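Local coordinates for protein glycosyl hydrolase, family 8 (Clostridium perfringens, PDB 3REN) that probably hydrolyses alpha-glucans as an alpha-amylase built on an (alpha/alpha)6-barrel fold, at residues K24-F29 and G323-E328; D28-D33 and D337-L342; Y42-D47 and S332-D337. All blocks are in the same frame, centred on the assembly; numbering follows the deposited sequence. Where two conformers were deposited one is given.

Contact 1: K24-F29 and G323-E328. With EDO (1,2-ethanediol), chain L.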
loop_
_atom_site.group_PDB
_atom_site.type_symbol
_atom_site.label_atom_id
_atom_site.label_comp_id
_atom_site.label_asym_id
_atom_site.label_seq_id
_atom_site.Cartn_x
_atom_site.Cartn_y
_atom_site.Cartn_z
ATOM N N LYS A 24 -8.113 -16.964 -5.073
ATOM C CA LYS A 24 -7.716 -18.218 -4.404
ATOM C C LYS A 24 -6.297 -18.639 -4.740
ATOM O O LYS A 24 -5.517 -19.025 -3.854
ATOM C CB LYS A 24 -8.669 -19.386 -4.721
ATOM C CG LYS A 24 -8.236 -20.713 -4.026
ATOM C CD LYS A 24 -9.413 -21.648 -3.818
ATOM C CE LYS A 24 -9.012 -23.123 -3.687
ATOM N NZ LYS A 24 -7.592 -23.477 -3.429
HETATM N N MSE A 25 -5.979 -18.605 -6.027
HETATM C CA MSE A 25 -4.662 -19.032 -6.500
HETATM C C MSE A 25 -3.593 -18.159 -5.862
HETATM O O MSE A 25 -2.521 -18.658 -5.442
HETATM C CB MSE A 25 -4.585 -18.805 -8.023
HETATM C CG MSE A 25 -5.382 -19.798 -8.890
HETATM SE SE MSE A 25 -5.434 -19.125 -10.814
HETATM C CE MSE A 25 -3.526 -18.945 -11.132
ATOM N N LEU A 26 -3.869 -16.848 -5.837
ATOM C CA LEU A 26 -2.904 -15.901 -5.342
ATOM C C LEU A 26 -2.742 -16.019 -3.792
ATOM O O LEU A 26 -1.624 -16.014 -3.253
ATOM C CB LEU A 26 -3.243 -14.482 -5.805
ATOM C CG LEU A 26 -2.351 -13.346 -5.259
ATOM C CD1 LEU A 26 -0.824 -13.563 -5.542
ATOM C CD2 LEU A 26 -2.817 -12.063 -5.877
ATOM N N PHE A 27 -3.852 -16.125 -3.087
ATOM C CA PHE A 27 -3.777 -16.352 -1.626
ATOM C C PHE A 27 -3.020 -17.649 -1.314
ATOM O O PHE A 27 -2.150 -17.681 -0.408
ATOM C CB PHE A 27 -5.173 -16.416 -0.994
ATOM C CG PHE A 27 -5.124 -16.603 0.496
ATOM C CD1 PHE A 27 -5.000 -15.491 1.336
ATOM C CD2 PHE A 27 -5.142 -17.878 1.052
ATOM C CE1 PHE A 27 -4.900 -15.649 2.722
ATOM C CE2 PHE A 27 -5.037 -18.045 2.431
ATOM C CZ PHE A 27 -4.925 -16.922 3.269
ATOM N N ASP A 28 -3.316 -18.698 -2.082
ATOM C CA ASP A 28 -2.616 -19.997 -1.920
ATOM C C ASP A 28 -1.107 -19.849 -2.123
ATOM O O ASP A 28 -0.317 -20.454 -1.402
ATOM C CB ASP A 28 -3.119 -21.073 -2.894
ATOM C CG ASP A 28 -4.489 -21.691 -2.484
ATOM O OD1 ASP A 28 -5.025 -21.398 -1.376
ATOM O OD2 ASP A 28 -5.052 -22.445 -3.330
ATOM N N PHE A 29 -0.704 -19.100 -3.133
ATOM C CA PHE A 29 0.737 -18.852 -3.363
ATOM C C PHE A 29 1.352 -18.091 -2.183
ATOM O O PHE A 29 2.437 -18.457 -1.706
ATOM C CB PHE A 29 0.954 -18.043 -4.650
ATOM C CG PHE A 29 2.361 -17.566 -4.822
ATOM C CD1 PHE A 29 3.384 -18.485 -5.081
ATOM C CD2 PHE A 29 2.658 -16.209 -4.731
ATOM C CE1 PHE A 29 4.705 -18.064 -5.222
ATOM C CE2 PHE A 29 3.982 -15.771 -4.889
ATOM C CZ PHE A 29 5.015 -16.708 -5.107
ATOM N N GLY A 323 0.202 -19.025 -9.451
ATOM C CA GLY A 323 -0.745 -18.243 -8.685
ATOM C C GLY A 323 -0.172 -16.874 -8.357
ATOM O O GLY A 323 -0.926 -15.946 -8.074
ATOM N N GLY A 324 1.154 -16.760 -8.395
ATOM C CA GLY A 324 1.831 -15.521 -8.025
ATOM C C GLY A 324 2.261 -14.578 -9.151
ATOM O O GLY A 324 2.005 -14.831 -10.325
ATOM N N PHE A 325 2.928 -13.489 -8.758
ATOM C CA PHE A 325 3.521 -12.538 -9.693
ATOM C C PHE A 325 5.033 -12.498 -9.465
ATOM O O PHE A 325 5.502 -12.350 -8.316
ATOM C CB PHE A 325 2.948 -11.142 -9.491
ATOM C CG PHE A 325 1.497 -11.025 -9.850
ATOM C CD1 PHE A 325 0.511 -11.454 -8.969
ATOM C CD2 PHE A 325 1.114 -10.489 -11.071
ATOM C CE1 PHE A 325 -0.844 -11.360 -9.304
ATOM C CE2 PHE A 325 -0.231 -10.391 -11.408
ATOM C CZ PHE A 325 -1.209 -10.842 -10.528
ATOM N N GLY A 326 5.777 -12.636 -10.560
ATOM C CA GLY A 326 7.230 -12.581 -10.490
ATOM C C GLY A 326 7.878 -13.201 -11.706
ATOM O O GLY A 326 7.226 -13.468 -12.707
ATOM N N ASP A 327 9.179 -13.439 -11.621
ATOM C CA ASP A 327 9.917 -13.832 -12.791
ATOM C C ASP A 327 10.162 -15.316 -12.691
ATOM O O ASP A 327 10.950 -15.751 -11.867
ATOM C CB ASP A 327 11.224 -13.020 -12.867
ATOM C CG ASP A 327 12.004 -13.260 -14.179
ATOM O OD1 ASP A 327 11.757 -14.275 -14.872
ATOM O OD2 ASP A 327 12.878 -12.433 -14.503
ATOM N N GLU A 328 9.458 -16.094 -13.507
ATOM C CA GLU A 328 9.649 -17.562 -13.566
ATOM C C GLU A 328 11.088 -18.026 -13.780
ATOM O O GLU A 328 11.438 -19.112 -13.327
ATOM C CB GLU A 328 8.791 -18.189 -14.657
ATOM C CG GLU A 328 7.314 -18.216 -14.378
ATOM C CD GLU A 328 6.541 -18.987 -15.435
ATOM O OE1 GLU A 328 6.768 -20.218 -15.597
ATOM O OE2 GLU A 328 5.678 -18.366 -16.086
HETATM C C1 EDO L . 2.816 -18.479 -17.589
HETATM O O1 EDO L . 2.606 -19.287 -16.416
HETATM C C2 EDO L . 1.483 -17.951 -18.103
HETATM O O2 EDO L . 0.876 -17.132 -17.102
#
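M25, present as selenomethionine, sets its flank against G323. Its methyl CE, beyond SE, lies 3.8 Å from G323 CA. The chain is bent at chi3 (55°), which turns the tip back over the glycine. The CA atoms of M25 and G323 come as close as 4.6 Å, so the loop runs hard against the helix. G323 has a positive phi. Without side chains, G323 and G324 bring their backbone directly onto M25, L26 and F29.

L26 comes next. Its CA makes a CA-H...O contact with G323 O at 3.4 Å. The same oxygen accepts a hydrogen bond from Q313 NE2. L26 CG stands anti to the backbone N (chi1 176°), which brings its two methyls to the loop. CD1 lies against G323 O and, a little further off, G324 CA. L26 CD2 meets the edge of the F325 ring, close to its plane, 4.0 Å from F325 CE1. The two side chains cross at about a right angle.

F29 lies one turn on from M25. G324 CA sits over one face of the F29 ring, 3.9 Å from its centroid, in a CH-pi contact.

The contact is mostly buried, and backbone atoms of the two glycines do much of the touching. It is plain packing of a glycine-containing connecting loop, between helices 299-312 and 335-346, on helix 21-33 of the (alpha/alpha)6 barrel.

Contact 2: D28-D33 and D337-L342. With MG (magnesium ion), chain D; EDO (1,2-ethanediol), chain G.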
loop_
_atom_site.group_PDB
_atom_site.type_symbol
_atom_site.label_atom_id
_atom_site.label_comp_id
_atom_site.label_asym_id
_atom_site.label_seq_id
_atom_site.Cartn_x
_atom_site.Cartn_y
_atom_site.Cartn_z
ATOM N N ASP A 28 -3.316 -18.698 -2.082
ATOM C CA ASP A 28 -2.616 -19.997 -1.920
ATOM C C ASP A 28 -1.107 -19.849 -2.123
ATOM O O ASP A 28 -0.317 -20.454 -1.402
ATOM C CB ASP A 28 -3.119 -21.073 -2.894
ATOM C CG ASP A 28 -4.489 -21.691 -2.484
ATOM O OD1 ASP A 28 -5.025 -21.398 -1.376
ATOM O OD2 ASP A 28 -5.052 -22.445 -3.330
ATOM N N PHE A 29 -0.704 -19.100 -3.133
ATOM C CA PHE A 29 0.737 -18.852 -3.363
ATOM C C PHE A 29 1.352 -18.091 -2.183
ATOM O O PHE A 29 2.437 -18.457 -1.706
ATOM C CB PHE A 29 0.954 -18.043 -4.650
ATOM C CG PHE A 29 2.361 -17.566 -4.822
ATOM C CD1 PHE A 29 3.384 -18.485 -5.081
ATOM C CD2 PHE A 29 2.658 -16.209 -4.731
ATOM C CE1 PHE A 29 4.705 -18.064 -5.222
ATOM C CE2 PHE A 29 3.982 -15.771 -4.889
ATOM C CZ PHE A 29 5.015 -16.708 -5.107
ATOM N N ILE A 30 0.678 -17.031 -1.741
ATOM C CA ILE A 30 1.199 -16.215 -0.630
ATOM C C ILE A 30 1.256 -17.042 0.652
ATOM O O ILE A 30 2.260 -17.047 1.350
ATOM C CB ILE A 30 0.373 -14.899 -0.363
ATOM C CG1 ILE A 30 0.523 -13.880 -1.503
ATOM C CG2 ILE A 30 0.811 -14.232 0.956
ATOM C CD1 ILE A 30 -0.686 -12.931 -1.627
ATOM N N GLU A 31 0.213 -17.814 0.929
ATOM C CA GLU A 31 0.227 -18.640 2.131
ATOM C C GLU A 31 1.213 -19.807 2.099
ATOM O O GLU A 31 1.960 -20.016 3.060
ATOM C CB GLU A 31 -1.183 -19.147 2.443
ATOM C CG GLU A 31 -1.252 -20.029 3.675
ATOM C CD GLU A 31 -2.595 -20.729 3.804
ATOM O OE1 GLU A 31 -3.213 -21.076 2.770
ATOM O OE2 GLU A 31 -3.028 -20.912 4.948
ATOM N N LYS A 32 1.231 -20.588 1.032
ATOM C CA LYS A 32 2.105 -21.760 0.980
ATOM C C LYS A 32 3.544 -21.467 0.527
ATOM O O LYS A 32 4.513 -22.156 0.967
ATOM C CB LYS A 32 1.477 -22.809 0.060
ATOM C CG LYS A 32 0.076 -23.177 0.524
ATOM C CD LYS A 32 -0.654 -23.966 -0.578
ATOM C CE LYS A 32 -2.050 -24.298 -0.128
ATOM N NZ LYS A 32 -2.612 -25.221 -1.149
ATOM N N ASP A 33 3.710 -20.441 -0.314
ATOM C CA ASP A 33 5.023 -20.199 -0.932
ATOM C C ASP A 33 5.757 -18.956 -0.532
ATOM O O ASP A 33 6.964 -18.840 -0.807
ATOM C CB ASP A 33 4.879 -20.277 -2.426
ATOM C CG ASP A 33 4.312 -21.637 -2.861
ATOM O OD1 ASP A 33 4.946 -22.691 -2.566
ATOM O OD2 ASP A 33 3.225 -21.642 -3.459
ATOM N N ASP A 337 4.024 -6.595 -4.510
ATOM C CA ASP A 337 3.183 -6.698 -5.706
ATOM C C ASP A 337 2.114 -7.751 -5.584
ATOM O O ASP A 337 0.993 -7.538 -6.029
ATOM C CB ASP A 337 4.021 -6.956 -6.950
ATOM C CG ASP A 337 4.795 -5.722 -7.380
ATOM O OD1 ASP A 337 4.277 -4.595 -7.194
ATOM O OD2 ASP A 337 5.921 -5.887 -7.861
ATOM N N ASN A 338 2.468 -8.875 -4.964
ATOM C CA ASN A 338 1.532 -9.955 -4.729
ATOM C C ASN A 338 0.390 -9.585 -3.780
ATOM O O ASN A 338 -0.776 -9.898 -4.058
ATOM C CB ASN A 338 2.273 -11.221 -4.283
ATOM C CG ASN A 338 3.037 -11.857 -5.436
ATOM O OD1 ASN A 338 2.502 -12.714 -6.117
ATOM N ND2 ASN A 338 4.279 -11.394 -5.689
ATOM N N LEU A 339 0.719 -8.895 -2.686
ATOM C CA LEU A 339 -0.313 -8.458 -1.733
ATOM C C LEU A 339 -1.254 -7.386 -2.302
ATOM O O LEU A 339 -2.479 -7.393 -2.014
ATOM C CB LEU A 339 0.323 -7.988 -0.420
ATOM C CG LEU A 339 0.951 -9.121 0.377
ATOM C CD1 LEU A 339 2.058 -8.517 1.302
ATOM C CD2 LEU A 339 -0.180 -9.930 1.154
ATOM N N ASN A 340 -0.701 -6.460 -3.091
ATOM C CA ASN A 340 -1.544 -5.419 -3.693
ATOM C C ASN A 340 -2.498 -6.071 -4.699
ATOM O O ASN A 340 -3.697 -5.766 -4.709
ATOM C CB ASN A 340 -0.695 -4.314 -4.340
ATOM C CG ASN A 340 -0.162 -3.314 -3.317
ATOM O OD1 ASN A 340 -0.859 -2.978 -2.361
ATOM N ND2 ASN A 340 1.067 -2.842 -3.511
ATOM N N ALA A 341 -1.979 -7.032 -5.468
ATOM C CA ALA A 341 -2.815 -7.808 -6.409
ATOM C C ALA A 341 -3.924 -8.565 -5.680
ATOM O O ALA A 341 -5.029 -8.687 -6.192
ATOM C CB ALA A 341 -1.959 -8.801 -7.208
ATOM N N LEU A 342 -3.622 -9.085 -4.494
ATOM C CA LEU A 342 -4.635 -9.800 -3.716
ATOM C C LEU A 342 -5.768 -8.867 -3.312
ATOM O O LEU A 342 -6.941 -9.200 -3.474
ATOM C CB LEU A 342 -3.977 -10.538 -2.523
ATOM C CG LEU A 342 -4.884 -11.377 -1.643
ATOM C CD1 LEU A 342 -5.343 -12.628 -2.380
ATOM C CD2 LEU A 342 -4.162 -11.733 -0.332
HETATM MG MG MG D . 2.380 -22.936 -4.653
HETATM C C1 EDO G . 7.210 -24.036 4.962
HETATM O O1 EDO G . 6.818 -22.926 5.784
HETATM C C2 EDO G . 6.415 -24.008 3.659
HETATM O O2 EDO G . 5.011 -23.876 3.924
HETATM O O HOH W 1 4.216 -23.828 -5.129
HETATM O O HOH W 2 2.455 -21.725 -6.363
HETATM O O HOH W 3 1.798 -24.355 -3.251
HETATM O O HOH W 4 0.537 -22.385 -4.217
HETATM O O HOH W 5 1.381 -24.180 -5.939
#
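I30 and N338 bury the most surface here, and their CA atoms are the nearest pair across the two helices, 7.5 Å apart. I30 points at helix 335-346 and ends in its CD1 methyl. The longer branch is extended (chi2 154°), so CD1 reaches the partner helix between three residues. I30 CD1 lies 3.9 Å from N338 O. I30 CD1 also meets L342 CD2 at 3.9 Å and L339 CD2 at 4.1 Å. Further back, I30 CG1 passes N338 CB at 4.2 Å. M68 of helix 62-74 also touches I30, and the same helix meets L339 and L342.

N338 also points across, but its amide turns to F29. N338 OD1 approaches the ring obliquely, 3.6 Å from F29 CE2, with the ring and amide planes 43° apart. The amide is held by bonds elsewhere. OD1 accepts from F325 N, and ND2 donates to Y334 O. This buried polar group is thus satisfied at both ends, and its rotation is probably fixed.

At the end of helix 21-33, D33 binds a magnesium ion through OD2. Five waters complete six ligands. D33 makes no contact with segment 337-342, so the metal site stands apart from this helix packing.

The helix segments run roughly antiparallel, at 140°, with axes 10.8 Å apart. Such antiparallel pairing of the first and last helices of the chain is in keeping with the closure of an (alpha/alpha)6 barrel.

Contact 3: Y42-D47 and S332-D337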
loop_
_atom_site.group_PDB
_atom_site.type_symbol
_atom_site.label_atom_id
_atom_site.label_comp_id
_atom_site.label_asym_id
_atom_site.label_seq_id
_atom_site.Cartn_x
_atom_site.Cartn_y
_atom_site.Cartn_z
ATOM N N TYR A 42 7.070 -13.417 3.878
ATOM C CA TYR A 42 8.414 -13.116 3.427
ATOM C C TYR A 42 8.337 -11.968 2.422
ATOM O O TYR A 42 7.369 -11.878 1.676
ATOM C CB TYR A 42 8.958 -14.316 2.637
ATOM C CG TYR A 42 9.223 -15.587 3.405
ATOM C CD1 TYR A 42 9.516 -15.560 4.773
ATOM C CD2 TYR A 42 9.241 -16.818 2.741
ATOM C CE1 TYR A 42 9.785 -16.760 5.482
ATOM C CE2 TYR A 42 9.526 -18.019 3.417
ATOM C CZ TYR A 42 9.795 -17.972 4.781
ATOM O OH TYR A 42 10.092 -19.119 5.436
ATOM N N THR A 43 9.373 -11.157 2.388
ATOM C CA THR A 43 9.519 -10.057 1.423
ATOM C C THR A 43 9.762 -10.545 -0.011
ATOM O O THR A 43 9.219 -9.980 -0.952
ATOM C CB THR A 43 10.661 -9.147 1.884
ATOM O OG1 THR A 43 10.372 -8.735 3.228
ATOM C CG2 THR A 43 10.809 -7.928 0.946
ATOM N N ASN A 44 10.581 -11.581 -0.158
ATOM C CA ASN A 44 10.840 -12.241 -1.430
ATOM C C ASN A 44 10.681 -13.766 -1.334
ATOM O O ASN A 44 10.736 -14.357 -0.189
ATOM C CB ASN A 44 12.271 -11.929 -1.898
ATOM C CG ASN A 44 12.556 -10.458 -1.964
ATOM O OD1 ASN A 44 13.364 -9.969 -1.220
ATOM N ND2 ASN A 44 11.875 -9.744 -2.838
ATOM N N TYR A 45 10.535 -14.421 -2.500
ATOM C CA TYR A 45 10.340 -15.869 -2.528
ATOM C C TYR A 45 11.613 -16.597 -2.083
ATOM O O TYR A 45 11.558 -17.644 -1.421
ATOM C CB TYR A 45 9.876 -16.326 -3.931
ATOM C CG TYR A 45 9.745 -17.802 -4.098
ATOM C CD1 TYR A 45 8.744 -18.518 -3.439
ATOM C CD2 TYR A 45 10.632 -18.502 -4.873
ATOM C CE1 TYR A 45 8.634 -19.900 -3.566
ATOM C CE2 TYR A 45 10.524 -19.899 -5.017
ATOM C CZ TYR A 45 9.526 -20.577 -4.369
ATOM O OH TYR A 45 9.410 -21.954 -4.501
ATOM N N ILE A 46 12.761 -16.004 -2.428
ATOM C CA ILE A 46 14.076 -16.569 -2.161
ATOM C C ILE A 46 14.788 -15.635 -1.199
ATOM O O ILE A 46 14.729 -14.414 -1.364
ATOM C CB ILE A 46 14.835 -16.728 -3.514
ATOM C CG1 ILE A 46 14.085 -17.735 -4.410
ATOM C CG2 ILE A 46 16.288 -17.092 -3.329
ATOM C CD1 ILE A 46 14.222 -19.246 -3.969
ATOM N N ASP A 47 15.450 -16.182 -0.178
ATOM C CA ASP A 47 16.056 -15.317 0.846
ATOM C C ASP A 47 17.354 -14.678 0.317
ATOM O O ASP A 47 17.638 -13.512 0.598
ATOM C CB ASP A 47 16.245 -16.051 2.192
ATOM C CG ASP A 47 16.984 -15.201 3.255
ATOM O OD1 ASP A 47 16.423 -14.249 3.874
ATOM O OD2 ASP A 47 18.162 -15.513 3.495
ATOM N N SER A 332 12.371 -14.653 -8.955
ATOM C CA SER A 332 12.380 -13.349 -8.300
ATOM C C SER A 332 10.929 -12.866 -8.058
ATOM O O SER A 332 10.145 -12.779 -8.979
ATOM C CB SER A 332 13.144 -12.349 -9.186
ATOM O OG SER A 332 13.027 -11.062 -8.644
ATOM N N VAL A 333 10.584 -12.564 -6.808
ATOM C CA VAL A 333 9.192 -12.309 -6.426
ATOM C C VAL A 333 9.229 -11.216 -5.346
ATOM O O VAL A 333 10.104 -11.280 -4.486
ATOM C CB VAL A 333 8.506 -13.587 -5.847
ATOM C CG1 VAL A 333 7.135 -13.273 -5.203
ATOM C CG2 VAL A 333 8.313 -14.662 -6.917
ATOM N N TYR A 334 8.318 -10.250 -5.407
ATOM C CA TYR A 334 8.163 -9.234 -4.378
ATOM C C TYR A 334 6.808 -9.341 -3.702
ATOM O O TYR A 334 5.783 -9.230 -4.372
ATOM C CB TYR A 334 8.374 -7.797 -4.953
ATOM C CG TYR A 334 9.845 -7.541 -5.142
ATOM C CD1 TYR A 334 10.526 -8.030 -6.257
ATOM C CD2 TYR A 334 10.588 -6.904 -4.132
ATOM C CE1 TYR A 334 11.920 -7.854 -6.389
ATOM C CE2 TYR A 334 11.964 -6.718 -4.251
ATOM C CZ TYR A 334 12.619 -7.194 -5.381
ATOM O OH TYR A 334 13.983 -7.002 -5.486
ATOM N N SER A 335 6.807 -9.524 -2.383
ATOM C CA SER A 335 5.571 -9.660 -1.630
ATOM C C SER A 335 4.672 -8.471 -1.903
ATOM O O SER A 335 3.457 -8.596 -2.039
ATOM C CB SER A 335 5.869 -9.782 -0.121
ATOM O OG SER A 335 6.561 -8.616 0.352
ATOM N N PHE A 336 5.266 -7.296 -1.970
ATOM C CA PHE A 336 4.457 -6.087 -2.139
ATOM C C PHE A 336 3.514 -6.129 -3.371
ATOM O O PHE A 336 2.328 -5.760 -3.272
ATOM C CB PHE A 336 5.362 -4.851 -2.173
ATOM C CG PHE A 336 4.619 -3.553 -2.263
ATOM C CD1 PHE A 336 3.885 -3.078 -1.180
ATOM C CD2 PHE A 336 4.701 -2.774 -3.427
ATOM C CE1 PHE A 336 3.207 -1.843 -1.249
ATOM C CE2 PHE A 336 4.042 -1.551 -3.520
ATOM C CZ PHE A 336 3.284 -1.073 -2.447
ATOM N N ASP A 337 4.024 -6.595 -4.510
ATOM C CA ASP A 337 3.183 -6.698 -5.706
ATOM C C ASP A 337 2.114 -7.751 -5.584
ATOM O O ASP A 337 0.993 -7.538 -6.029
ATOM C CB ASP A 337 4.021 -6.956 -6.950
ATOM C CG ASP A 337 4.795 -5.722 -7.380
ATOM O OD1 ASP A 337 4.277 -4.595 -7.194
ATOM O OD2 ASP A 337 5.921 -5.887 -7.861
HETATM O O HOH W 6 7.935 -6.920 -1.064
HETATM O O HOH W 7 12.461 -14.157 -4.848
#
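The Y334 ring carries the N44 amide over one face. N44 ND2 stands 3.3 Å above the Y334 ring plane, offset toward the rim, and is nearest to CE2. The two side chains lie side by side and point the same way, with amide and ring planes 86° apart. The amide therefore stands upright on the ring. The Y45 ring is met only obliquely by V333 CG2. Y45 makes its closer contact nearer its backbone, where Y45 CB meets V333 CB at 3.6 Å. The Y42 ring turns away and stacks with H58.

The N44 amide is held by a hydrogen bond. N44 ND2 donates to V333 O at 2.9 Å, nearly straight (171°). CG stands beside the backbone N (chi1 -54°). This puts ND2 over the Y334 ring while one of its N-H bonds points, in the amide plane, at V333 O.

A second bond lies alongside. S335 N donates to T43 O at 2.8 Å, with the donor tilted out of the carbonyl plane. S335 CB comes close to Y42 O, which is buried and has no partner in the model. One water bonds to S335 OG and F336 N and, weakly, donates to T43 O across the contact. Another accepts from I46 N and, weakly, from V333 N.

Y334 is at the N-cap position of helix 335-346. The contact thus fastens the loop after strand 40-41 to the start of that helix. F29 and D33 of helix 21-33 lie against V333 and Y45, and helix 62-74 packs on F336.

How the contacts relate
From the N terminus, helix 21-33 supplies the first side of contacts 1 and 2, which share D28 and F29. Contact 1 closes a long loop back to residues 323-328, and contact 2 a longer one to helix 335-346. The chain then reaches 42-47, where contact 3 returns to 332-337. Contact 3 is nested inside the loop of contact 2 but crosses contact 1. D337 belongs to contacts 2 and 3. The contacts also touch directly: V333 CG1 packs on F29, and D327 N probably bonds to S332 O. Together they tie the first helix and its following loop to the last loop and last helix.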